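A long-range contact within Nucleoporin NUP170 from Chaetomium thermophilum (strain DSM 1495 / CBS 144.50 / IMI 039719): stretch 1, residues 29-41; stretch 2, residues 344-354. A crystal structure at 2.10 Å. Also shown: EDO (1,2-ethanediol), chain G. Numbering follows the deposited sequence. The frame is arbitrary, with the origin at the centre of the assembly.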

ATOM      1  N   TYR A  29      17.946   3.078  -5.924  1.00 41.35           N
ATOM      2  CA  TYR A  29      18.395   1.693  -5.973  1.00 43.80           C
ATOM      3  C   TYR A  29      17.892   0.953  -7.204  1.00 40.11           C
ATOM      4  O   TYR A  29      18.137  -0.253  -7.328  1.00 44.96           O
ATOM      5  CB  TYR A  29      17.999   0.947  -4.686  1.00 43.20           C
ATOM      6  CG  TYR A  29      16.522   0.719  -4.430  1.00 38.02           C
ATOM      7  CD1 TYR A  29      15.808   1.549  -3.575  1.00 45.11           C
ATOM      8  CD2 TYR A  29      15.857  -0.362  -4.995  1.00 41.34           C
ATOM      9  CE1 TYR A  29      14.465   1.328  -3.318  1.00 42.29           C
ATOM     10  CE2 TYR A  29      14.518  -0.590  -4.745  1.00 42.57           C
ATOM     11  CZ  TYR A  29      13.828   0.254  -3.905  1.00 47.35           C
ATOM     12  OH  TYR A  29      12.494   0.023  -3.655  1.00 46.39           O
ATOM     13  N   CYS A  30      17.216   1.645  -8.124  1.00 43.14           N
ATOM     14  CA  CYS A  30      16.917   1.114  -9.448  1.00 44.72           C
ATOM     15  C   CYS A  30      17.545   2.020 -10.498  1.00 41.90           C
ATOM     16  O   CYS A  30      16.877   2.450 -11.443  1.00 45.79           O
ATOM     17  CB  CYS A  30      15.405   0.994  -9.666  1.00 43.88           C
ATOM     18  SG  CYS A  30      14.606  -0.299  -8.690  1.00 44.42           S
ATOM     19  N   ARG A  31      18.829   2.326 -10.326  1.00 44.56           N
ATOM     20  CA  ARG A  31      19.529   3.190 -11.258  1.00 54.63           C
ATOM     21  C   ARG A  31      19.694   2.486 -12.601  1.00 44.64           C
ATOM     22  O   ARG A  31      19.566   1.263 -12.688  1.00 44.26           O
ATOM     23  CB  ARG A  31      20.894   3.582 -10.699  1.00 47.49           C
ATOM     24  CG  ARG A  31      20.842   4.585  -9.558  1.00 48.52           C
ATOM     25  CD  ARG A  31      22.198   4.713  -8.894  1.00 52.77           C
ATOM     26  NE  ARG A  31      22.580   3.477  -8.215  1.00 52.27           N
ATOM     27  CZ  ARG A  31      23.821   3.167  -7.856  1.00 55.69           C
ATOM     28  NH1 ARG A  31      24.823   3.999  -8.115  1.00 63.79           N
ATOM     29  NH2 ARG A  31      24.063   2.017  -7.242  1.00 55.49           N
ATOM     30  N   PRO A  32      19.974   3.241 -13.663  1.00 43.93           N
ATOM     31  CA  PRO A  32      20.149   2.626 -14.986  1.00 43.42           C
ATOM     32  C   PRO A  32      21.102   1.441 -14.936  1.00 43.20           C
ATOM     33  O   PRO A  32      22.219   1.537 -14.423  1.00 48.42           O
ATOM     34  CB  PRO A  32      20.705   3.773 -15.833  1.00 49.34           C
ATOM     35  CG  PRO A  32      20.151   5.003 -15.195  1.00 50.16           C
ATOM     36  CD  PRO A  32      20.071   4.711 -13.720  1.00 42.79           C
ATOM     37  N   GLY A  33      20.641   0.312 -15.467  1.00 45.91           N
ATOM     38  CA  GLY A  33      21.352  -0.948 -15.356  1.00 46.68           C
ATOM     39  C   GLY A  33      20.390  -2.098 -15.141  1.00 42.65           C
ATOM     40  O   GLY A  33      19.252  -2.043 -15.616  1.00 41.35           O
ATOM     41  N   ALA A  34      20.812  -3.137 -14.423  1.00 44.40           N
ATOM     42  CA  ALA A  34      19.961  -4.298 -14.211  1.00 44.71           C
ATOM     43  C   ALA A  34      20.341  -4.976 -12.903  1.00 45.13           C
ATOM     44  O   ALA A  34      21.400  -4.719 -12.326  1.00 47.30           O
ATOM     45  CB  ALA A  34      20.064  -5.283 -15.379  1.00 39.80           C
ATOM     46  N   SER A  35      19.457  -5.862 -12.445  1.00 43.75           N
ATOM     47  CA  SER A  35      19.664  -6.582 -11.198  1.00 38.64           C
ATOM     48  C   SER A  35      18.971  -7.935 -11.258  1.00 38.06           C
ATOM     49  O   SER A  35      17.949  -8.100 -11.929  1.00 40.76           O
ATOM     50  CB  SER A  35      19.135  -5.786  -9.999  1.00 37.41           C
ATOM     51  OG  SER A  35      19.081  -6.594  -8.836  1.00 40.21           O
ATOM     52  N   SER A  36      19.550  -8.904 -10.540  1.00 35.52           N
ATOM     53  CA  SER A  36      18.938 -10.211 -10.325  1.00 35.93           C
ATOM     54  C   SER A  36      19.069 -10.629  -8.863  1.00 41.11           C
ATOM     55  O   SER A  36      19.195 -11.822  -8.560  1.00 40.26           O
ATOM     56  CB  SER A  36      19.565 -11.274 -11.235  1.00 46.77           C
ATOM     57  OG  SER A  36      20.940 -11.455 -10.947  1.00 41.67           O
ATOM     58  N   ASP A  37      19.036  -9.660  -7.951  1.00 38.03           N
ATOM     59  CA  ASP A  37      19.267  -9.916  -6.533  1.00 46.15           C
ATOM     60  C   ASP A  37      17.995 -10.441  -5.876  1.00 41.54           C
ATOM     61  O   ASP A  37      16.986  -9.732  -5.808  1.00 41.63           O
ATOM     62  CB  ASP A  37      19.733  -8.637  -5.841  1.00 47.98           C
ATOM     63  CG  ASP A  37      21.092  -8.172  -6.326  1.00 59.67           C
ATOM     64  OD1 ASP A  37      22.109  -8.632  -5.766  1.00 59.35           O
ATOM     65  OD2 ASP A  37      21.144  -7.346  -7.263  1.00 49.71           O
ATOM     66  N   TYR A  38      18.050 -11.676  -5.383  1.00 37.89           N
ATOM     67  CA  TYR A  38      16.948 -12.281  -4.653  1.00 40.03           C
ATOM     68  C   TYR A  38      17.495 -13.107  -3.501  1.00 48.24           C
ATOM     69  O   TYR A  38      18.562 -13.719  -3.608  1.00 43.22           O
ATOM     70  CB  TYR A  38      16.091 -13.211  -5.529  1.00 43.22           C
ATOM     71  CG  TYR A  38      15.362 -12.555  -6.681  1.00 41.84           C
ATOM     72  CD1 TYR A  38      14.077 -12.052  -6.519  1.00 36.65           C
ATOM     73  CD2 TYR A  38      15.945 -12.469  -7.938  1.00 40.25           C
ATOM     74  CE1 TYR A  38      13.403 -11.463  -7.572  1.00 40.42           C
ATOM     75  CE2 TYR A  38      15.277 -11.880  -8.996  1.00 36.99           C
ATOM     76  CZ  TYR A  38      14.007 -11.384  -8.807  1.00 39.24           C
ATOM     77  OH  TYR A  38      13.342 -10.802  -9.860  1.00 37.07           O
ATOM     78  N   GLU A  39      16.754 -13.116  -2.398  1.00 39.92           N
ATOM     79  CA  GLU A  39      16.856 -14.167  -1.390  1.00 45.21           C
ATOM     80  C   GLU A  39      15.500 -14.860  -1.345  1.00 48.75           C
ATOM     81  O   GLU A  39      14.502 -14.255  -0.939  1.00 47.02           O
ATOM     82  CB  GLU A  39      17.247 -13.623  -0.019  1.00 53.23           C
ATOM     83  CG  GLU A  39      17.643 -14.724   0.959  1.00 63.62           C
ATOM     84  CD  GLU A  39      17.943 -14.211   2.355  1.00 73.89           C
ATOM     85  OE1 GLU A  39      18.129 -12.986   2.518  1.00 62.77           O
ATOM     86  OE2 GLU A  39      17.991 -15.038   3.290  1.00 77.07           O
ATOM     87  N   MET A  40      15.462 -16.114  -1.785  1.00 44.84           N
ATOM     88  CA  MET A  40      14.224 -16.875  -1.848  1.00 45.67           C
ATOM     89  C   MET A  40      13.964 -17.575  -0.521  1.00 49.26           C
ATOM     90  O   MET A  40      14.892 -18.058   0.133  1.00 48.19           O
ATOM     91  CB  MET A  40      14.286 -17.906  -2.976  1.00 45.21           C
ATOM     92  CG  MET A  40      14.351 -17.295  -4.367  1.00 50.56           C
ATOM     93  SD  MET A  40      12.883 -16.335  -4.791  1.00 50.82           S
ATOM     94  CE  MET A  40      11.614 -17.598  -4.736  1.00 49.37           C
ATOM     95  N   GLN A  41      12.691 -17.625  -0.134  1.00 42.57           N
ATOM     96  CA  GLN A  41      12.260 -18.267   1.098  1.00 42.08           C
ATOM     97  C   GLN A  41      11.177 -19.284   0.781  1.00 46.44           C
ATOM     98  O   GLN A  41      10.305 -19.036  -0.056  1.00 47.99           O
ATOM     99  CB  GLN A  41      11.716 -17.243   2.106  1.00 46.02           C
ATOM    100  CG  GLN A  41      12.656 -16.082   2.402  1.00 43.46           C
ATOM    101  CD  GLN A  41      13.883 -16.502   3.186  1.00 46.52           C
ATOM    102  OE1 GLN A  41      14.026 -17.663   3.570  1.00 46.06           O
ATOM    103  NE2 GLN A  41      14.777 -15.552   3.430  1.00 46.17           N
ATOM    104  N   LEU A 344      13.224   2.944 -21.463  1.00 37.77           N
ATOM    105  CA  LEU A 344      13.537   1.810 -20.603  1.00 42.94           C
ATOM    106  C   LEU A 344      14.905   2.020 -19.966  1.00 50.23           C
ATOM    107  O   LEU A 344      15.923   2.070 -20.665  1.00 50.05           O
ATOM    108  CB  LEU A 344      13.503   0.508 -21.398  1.00 42.21           C
ATOM    109  CG  LEU A 344      14.034  -0.729 -20.667  1.00 50.47           C
ATOM    110  CD1 LEU A 344      13.353  -0.901 -19.317  1.00 51.54           C
ATOM    111  CD2 LEU A 344      13.850  -1.974 -21.518  1.00 53.54           C
ATOM    112  N   GLN A 345      14.928   2.137 -18.641  1.00 46.79           N
ATOM    113  CA  GLN A 345      16.129   2.473 -17.884  1.00 48.99           C
ATOM    114  C   GLN A 345      16.702   1.306 -17.096  1.00 49.47           C
ATOM    115  O   GLN A 345      17.922   1.129 -17.071  1.00 48.12           O
ATOM    116  CB  GLN A 345      15.828   3.618 -16.908  1.00 54.36           C
ATOM    117  CG  GLN A 345      15.517   4.953 -17.566  1.00 65.17           C
ATOM    118  CD  GLN A 345      16.762   5.676 -18.042  1.00 63.03           C
ATOM    119  OE1 GLN A 345      17.835   5.082 -18.155  1.00 70.77           O
ATOM    120  NE2 GLN A 345      16.627   6.968 -18.316  1.00 62.20           N
ATOM    121  N   PHE A 346      15.852   0.511 -16.449  1.00 43.30           N
ATOM    122  CA  PHE A 346      16.291  -0.502 -15.499  1.00 42.05           C
ATOM    123  C   PHE A 346      15.461  -1.765 -15.674  1.00 36.95           C
ATOM    124  O   PHE A 346      14.257  -1.690 -15.933  1.00 44.70           O
ATOM    125  CB  PHE A 346      16.170   0.024 -14.062  1.00 38.76           C
ATOM    126  CG  PHE A 346      16.413  -1.016 -13.014  1.00 38.98           C
ATOM    127  CD1 PHE A 346      15.352  -1.678 -12.418  1.00 40.13           C
ATOM    128  CD2 PHE A 346      17.699  -1.332 -12.620  1.00 39.93           C
ATOM    129  CE1 PHE A 346      15.573  -2.637 -11.453  1.00 38.74           C
ATOM    130  CE2 PHE A 346      17.928  -2.291 -11.656  1.00 44.33           C
ATOM    131  CZ  PHE A 346      16.864  -2.946 -11.071  1.00 38.89           C
ATOM    132  N   VAL A 347      16.107  -2.923 -15.524  1.00 38.52           N
ATOM    133  CA  VAL A 347      15.454  -4.221 -15.672  1.00 36.62           C
ATOM    134  C   VAL A 347      15.755  -5.062 -14.440  1.00 38.29           C
ATOM    135  O   VAL A 347      16.922  -5.230 -14.067  1.00 42.65           O
ATOM    136  CB  VAL A 347      15.926  -4.963 -16.940  1.00 41.92           C
ATOM    137  CG1 VAL A 347      15.217  -6.311 -17.062  1.00 41.70           C
ATOM    138  CG2 VAL A 347      15.689  -4.118 -18.181  1.00 40.73           C
ATOM    139  N   LYS A 348      14.705  -5.607 -13.823  1.00 33.73           N
ATOM    140  CA  LYS A 348      14.846  -6.634 -12.796  1.00 37.29           C
ATOM    141  C   LYS A 348      14.570  -7.986 -13.445  1.00 38.59           C
ATOM    142  O   LYS A 348      13.434  -8.272 -13.843  1.00 37.64           O
ATOM    143  CB  LYS A 348      13.901  -6.381 -11.621  1.00 35.74           C
ATOM    144  CG  LYS A 348      14.157  -7.289 -10.414  1.00 34.20           C
ATOM    145  CD  LYS A 348      15.513  -7.001  -9.760  1.00 36.29           C
ATOM    146  CE  LYS A 348      15.961  -8.122  -8.831  1.00 44.54           C
ATOM    147  NZ  LYS A 348      15.399  -7.999  -7.459  1.00 40.42           N
ATOM    148  N   PHE A 349      15.609  -8.810 -13.556  1.00 41.27           N
ATOM    149  CA  PHE A 349      15.476 -10.116 -14.178  1.00 36.42           C
ATOM    150  C   PHE A 349      14.903 -11.136 -13.196  1.00 39.93           C
ATOM    151  O   PHE A 349      14.951 -10.940 -11.980  1.00 39.57           O
ATOM    152  CB  PHE A 349      16.829 -10.591 -14.700  1.00 38.19           C
ATOM    153  CG  PHE A 349      17.278  -9.880 -15.948  1.00 40.83           C
ATOM    154  CD1 PHE A 349      16.797 -10.260 -17.190  1.00 40.97           C
ATOM    155  CD2 PHE A 349      18.184  -8.834 -15.879  1.00 42.30           C
ATOM    156  CE1 PHE A 349      17.209  -9.611 -18.339  1.00 40.01           C
ATOM    157  CE2 PHE A 349      18.600  -8.181 -17.026  1.00 46.15           C
ATOM    158  CZ  PHE A 349      18.109  -8.571 -18.256  1.00 42.64           C
ATOM    159  N   PRO A 350      14.365 -12.242 -13.705  1.00 36.96           N
ATOM    160  CA  PRO A 350      13.652 -13.197 -12.843  1.00 36.57           C
ATOM    161  C   PRO A 350      14.585 -13.910 -11.882  1.00 40.56           C
ATOM    162  O   PRO A 350      15.794 -14.027 -12.137  1.00 37.78           O
ATOM    163  CB  PRO A 350      13.042 -14.193 -13.843  1.00 38.32           C
ATOM    164  CG  PRO A 350      13.083 -13.525 -15.160  1.00 38.37           C
ATOM    165  CD  PRO A 350      14.248 -12.593 -15.131  1.00 36.56           C
ATOM    166  N   PRO A 351      14.050 -14.439 -10.784  1.00 38.77           N
ATOM    167  CA  PRO A 351      14.837 -15.329  -9.925  1.00 41.24           C
ATOM    168  C   PRO A 351      15.075 -16.662 -10.618  1.00 38.26           C
ATOM    169  O   PRO A 351      14.472 -16.973 -11.644  1.00 38.37           O
ATOM    170  CB  PRO A 351      13.949 -15.491  -8.693  1.00 42.86           C
ATOM    171  CG  PRO A 351      12.562 -15.427  -9.265  1.00 40.83           C
ATOM    172  CD  PRO A 351      12.631 -14.415 -10.385  1.00 38.20           C
ATOM    173  N   ARG A 352      15.962 -17.464 -10.031  1.00 42.23           N
ATOM    174  CA  ARG A 352      16.322 -18.763 -10.593  1.00 49.88           C
ATOM    175  C   ARG A 352      15.664 -19.934  -9.874  1.00 60.50           C
ATOM    176  O   ARG A 352      15.310 -20.925 -10.520  1.00 63.18           O
ATOM    177  CB  ARG A 352      17.843 -18.943 -10.569  1.00 46.25           C
ATOM    178  CG  ARG A 352      18.321 -20.175 -11.330  1.00 53.90           C
ATOM    179  CD  ARG A 352      19.738 -19.999 -11.846  1.00 57.59           C
ATOM    180  NE  ARG A 352      19.791 -19.136 -13.024  1.00 49.54           N
ATOM    181  CZ  ARG A 352      19.692 -19.558 -14.282  1.00 45.88           C
ATOM    182  NH1 ARG A 352      19.529 -20.847 -14.556  1.00 46.33           N
ATOM    183  NH2 ARG A 352      19.757 -18.682 -15.278  1.00 41.73           N
ATOM    184  N   GLU A 353      15.480 -19.841  -8.560  1.00 51.22           N
ATOM    185  CA  GLU A 353      14.913 -20.947  -7.797  1.00 55.33           C
ATOM    186  C   GLU A 353      13.475 -21.224  -8.222  1.00 62.71           C
ATOM    187  O   GLU A 353      12.638 -20.317  -8.258  1.00 55.63           O
ATOM    188  CB  GLU A 353      14.961 -20.631  -6.302  1.00 66.33           C
ATOM    189  CG  GLU A 353      15.575 -21.729  -5.449  1.00 79.10           C
ATOM    190  CD  GLU A 353      15.273 -21.556  -3.971  1.00 80.02           C
ATOM    191  OE1 GLU A 353      14.094 -21.699  -3.585  1.00 82.07           O
ATOM    192  OE2 GLU A 353      16.212 -21.274  -3.199  1.00 84.79           O
ATOM    193  N   SER A 354      13.192 -22.489  -8.541  1.00 56.88           N
ATOM    194  CA  SER A 354      11.848 -22.952  -8.844  1.00 58.71           C
ATOM    195  C   SER A 354      11.192 -23.535  -7.599  1.00 56.44           C
ATOM    196  O   SER A 354      11.872 -23.934  -6.650  1.00 63.68           O
ATOM    197  CB  SER A 354      11.889 -24.003  -9.952  1.00 58.15           C
ATOM    198  OG  SER A 354      12.014 -23.400 -11.229  1.00 64.71           O
TER
HETATM  199  C1  EDO G 905      16.215   6.254 -12.224  1.00 59.90           C
HETATM  200  O1  EDO G 905      17.300   5.914 -11.353  1.00 54.06           O
HETATM  201  C2  EDO G 905      16.441   5.623 -13.593  1.00 51.17           C
HETATM  202  O2  EDO G 905      16.651   4.214 -13.440  1.00 62.03           O
HETATM  203  O   HOH W   1      11.495  -9.865 -12.509  1.00 33.78           O

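Strand 33-35 lies beside the end of a strand that runs through 344-348, and the two are parallel. Residues that touch across the contact are at least 310 positions apart in sequence. Gly33 N donates to Gln345 O (3.3 Å), and Val347 N donates to Gly33 O (3.3 Å). Ser35 N then donates to Val347 O (3.1 Å), and Phe349 N closes the ladder on Ser35 O (2.9 Å). Gly33 has backbone angles that would jam a CB against the preceding carbonyl.

Phe346 has the largest area covered by the other stretch. Its side chain lies on the same side of the sheet as Ser35 and Lys348. Cys30 CB sits over one face of the ring, 4.0 Å from the centroid of Phe346, a CH-pi contact. Ser35 CB meets the ring edge, 3.8 Å from Phe346 CZ.

Tyr38 comes next, beyond the paired strands. Its ring is sandwiched. Pro351 CB packs on one face, 3.7 Å from the centroid of Tyr38. Lys348 NZ lies over the opposite face, 4.0 Å from that centroid, where the cation meets the pi electrons. The Tyr38 OH donates to Phe349 O (2.7 Å), which fixes the ring at its edge.

Lys348 ranks third. Its NZ also donates to Asp37 O (2.9 Å), so one ammonium group serves both a carbonyl and a ring. On the other side of the sheet, Ala34 CB touches Phe349 CE2 (3.6 Å).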